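Local coordinates for FtsZ-like protein of unknown function (Nostoc punctiforme, PDB 3C8L) that is of unknown function, is named FtsZ-like, and belongs to a family of conserved hypothetical proteins, at residues Val58-Pro63 and Ala111-Thr116. Numbering follows the deposited sequence. Where two conformers were deposited one is given.
Sequences VQVAVP and AIAAVT
Four backbone hydrogen bonds, grouped in two reciprocal pairs, join Val-58 to Val-62 with Ala-111 to Thr-116, whose short axes run at 169° to each other, hence antiparallel. In the first pair Gln-59 N reaches Ala-114 O at 2.9 Å. Ala-114 N returns to Gln-59 O at 2.8 Å. In the second, Ala-61 N meets Ile-112 O at 3.0 Å. Ile-112 N meets Ala-61 O at 2.9 Å. All are nearly straight, with N-H...O angles of at least 160°. Each of the four carbonyl oxygens also takes a much weaker CA-H...O contact, such as Val-60 CA to Ile-112 O at 3.2 Å. Val-58 and Val-60, non-hydrogen-bonded partners of Val-115 and Ala-113, turn their backbone polar groups to strand 81-94, bonding with Thr-83, Thr-85 and Glu-87. On the face they share, Val-60 CG2 lies beside Ala-113 CB at 4.0 Å. Further along, Val-62 CG2 rests against Ala-111 CB at 3.7 Å. Helix 22-34 packs over Ala-111 and Ala-113. Gln-59 leaves from the other face, its CG anti to the backbone N (chi1 180°) and its chain extended; NE2 bonds to Glu-87 OE2 and to Ile-92 O of the second subunit, whose Met-91 packs on Ala-61 and Ala-114. This is regular antiparallel pairing of interior strands in a mixed sheet, with a helix on one face and a neighbouring subunit on the other.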
ATOM      1  N   VAL A  58     -15.455   7.617   9.117  1.00  9.31           N
ATOM      2  CA  VAL A  58     -14.668   7.687   7.908  1.00  8.57           C
ATOM      3  C   VAL A  58     -14.539   9.141   7.486  1.00  9.03           C
ATOM      4  O   VAL A  58     -15.548   9.848   7.410  1.00 10.09           O
ATOM      5  CB  VAL A  58     -15.303   6.870   6.765  1.00  9.40           C
ATOM      6  CG1 VAL A  58     -14.429   6.918   5.509  1.00 11.93           C
ATOM      7  CG2 VAL A  58     -15.523   5.432   7.201  1.00 10.15           C
ATOM      8  N   GLN A  59     -13.298   9.588   7.248  1.00  8.42           N
ATOM      9  CA  GLN A  59     -13.005  10.931   6.775  1.00  9.18           C
ATOM     10  C   GLN A  59     -12.361  10.789   5.403  1.00  9.02           C
ATOM     11  O   GLN A  59     -11.300  10.147   5.293  1.00  9.48           O
ATOM     12  CB  GLN A  59     -12.020  11.625   7.730  1.00  9.83           C
ATOM     13  CG  GLN A  59     -11.649  13.040   7.316  1.00 10.64           C
ATOM     14  CD  GLN A  59     -10.444  13.615   8.063  1.00 10.58           C
ATOM     15  OE1 GLN A  59      -9.869  12.973   8.936  1.00 13.63           O
ATOM     16  NE2 GLN A  59     -10.078  14.842   7.714  1.00 11.47           N
ATOM     17  N   VAL A  60     -13.021  11.322   4.363  1.00  8.33           N
ATOM     18  CA  VAL A  60     -12.505  11.292   3.000  1.00  9.04           C
ATOM     19  C   VAL A  60     -12.201  12.678   2.458  1.00  8.97           C
ATOM     20  O   VAL A  60     -12.971  13.613   2.694  1.00  9.78           O
ATOM     21  CB  VAL A  60     -13.526  10.605   2.033  1.00  9.30           C
ATOM     22  CG1 VAL A  60     -13.187  10.867   0.552  1.00 10.88           C
ATOM     23  CG2 VAL A  60     -13.583   9.095   2.313  1.00 11.09           C
ATOM     24  N   ALA A  61     -11.058  12.821   1.780  1.00  9.17           N
ATOM     25  CA  ALA A  61     -10.688  14.046   1.082  1.00  9.74           C
ATOM     26  C   ALA A  61     -10.475  13.640  -0.373  1.00  9.32           C
ATOM     27  O   ALA A  61      -9.739  12.683  -0.664  1.00  9.31           O
ATOM     28  CB  ALA A  61      -9.494  14.727   1.690  1.00 10.32           C
ATOM     29  N   VAL A  62     -11.114  14.363  -1.289  1.00  9.38           N
ATOM     30  CA  VAL A  62     -11.054  14.012  -2.699  1.00  9.46           C
ATOM     31  C   VAL A  62     -11.491  15.227  -3.525  1.00  9.31           C
ATOM     32  O   VAL A  62     -12.189  16.100  -3.002  1.00 10.26           O
ATOM     33  CB  VAL A  62     -12.074  12.822  -2.969  1.00  9.57           C
ATOM     34  CG1 VAL A  62     -13.535  13.272  -2.671  1.00 10.51           C
ATOM     35  CG2 VAL A  62     -11.982  12.251  -4.363  1.00 10.49           C
ATOM     36  N   PRO A  63     -11.070  15.304  -4.803  1.00 10.75           N
ATOM     37  CA  PRO A  63     -11.617  16.370  -5.642  1.00 10.82           C
ATOM     38  C   PRO A  63     -13.124  16.120  -5.872  1.00 10.62           C
ATOM     39  O   PRO A  63     -13.568  14.970  -5.902  1.00 10.79           O
ATOM     40  CB  PRO A  63     -10.800  16.283  -6.932  1.00 11.86           C
ATOM     41  CG  PRO A  63      -9.637  15.415  -6.614  1.00 14.44           C
ATOM     42  CD  PRO A  63      -9.995  14.562  -5.485  1.00 11.36           C
ATOM     43  N   ALA A 111      -8.290  10.037  -3.968  1.00  7.91           N
ATOM     44  CA  ALA A 111      -8.892  10.238  -2.673  1.00  8.20           C
ATOM     45  C   ALA A 111      -8.037   9.639  -1.568  1.00  8.39           C
ATOM     46  O   ALA A 111      -7.320   8.669  -1.799  1.00  8.73           O
ATOM     47  CB  ALA A 111     -10.291   9.518  -2.589  1.00  9.02           C
ATOM     48  N   ILE A 112      -8.176  10.245  -0.401  1.00  8.34           N
ATOM     49  CA  ILE A 112      -7.597   9.766   0.836  0.50  8.25           C
ATOM     50  C   ILE A 112      -8.740   9.427   1.786  1.00  7.53           C
ATOM     51  O   ILE A 112      -9.727  10.163   1.853  1.00  8.95           O
ATOM     52  CB  ILE A 112      -6.740  10.851   1.492  0.50  9.19           C
ATOM     53  CG1 ILE A 112      -5.524  11.121   0.618  0.50 10.36           C
ATOM     54  CG2 ILE A 112      -6.318  10.461   2.924  0.50  9.44           C
ATOM     55  CD1 ILE A 112      -4.812  12.327   1.036  0.50 11.24           C
ATOM     56  N   ALA A 113      -8.616   8.314   2.515  1.00  8.25           N
ATOM     57  CA  ALA A 113      -9.572   7.944   3.547  1.00  8.18           C
ATOM     58  C   ALA A 113      -8.825   7.661   4.856  1.00  8.85           C
ATOM     59  O   ALA A 113      -7.766   7.038   4.860  1.00  9.10           O
ATOM     60  CB  ALA A 113     -10.440   6.706   3.181  1.00  9.70           C
ATOM     61  N   ALA A 114      -9.373   8.168   5.958  1.00  8.36           N
ATOM     62  CA  ALA A 114      -8.963   7.844   7.302  1.00  7.89           C
ATOM     63  C   ALA A 114     -10.174   7.163   7.948  1.00  9.04           C
ATOM     64  O   ALA A 114     -11.242   7.768   8.039  1.00  9.88           O
ATOM     65  CB  ALA A 114      -8.529   9.054   8.118  1.00  9.87           C
ATOM     66  N   VAL A 115     -10.003   5.905   8.357  1.00  7.94           N
ATOM     67  CA  VAL A 115     -11.031   5.107   8.992  1.00  8.11           C
ATOM     68  C   VAL A 115     -10.630   5.000  10.454  1.00  8.84           C
ATOM     69  O   VAL A 115      -9.604   4.409  10.788  1.00  9.73           O
ATOM     70  CB  VAL A 115     -11.135   3.699   8.336  1.00  9.40           C
ATOM     71  CG1 VAL A 115     -12.141   2.825   9.083  1.00 10.98           C
ATOM     72  CG2 VAL A 115     -11.477   3.817   6.836  1.00  9.96           C
ATOM     73  N   THR A 116     -11.452   5.578  11.337  1.00  9.98           N
ATOM     74  CA  THR A 116     -11.154   5.590  12.757  1.00 10.05           C
ATOM     75  C   THR A 116     -12.123   4.704  13.514  1.00 10.06           C
ATOM     76  O   THR A 116     -13.352   4.818  13.330  1.00 11.74           O
ATOM     77  CB  THR A 116     -11.244   7.018  13.327  1.00 10.40           C
ATOM     78  OG1 THR A 116     -10.319   7.864  12.620  1.00 11.93           O
ATOM     79  CG2 THR A 116     -10.866   7.023  14.802  1.00 11.60           C
TER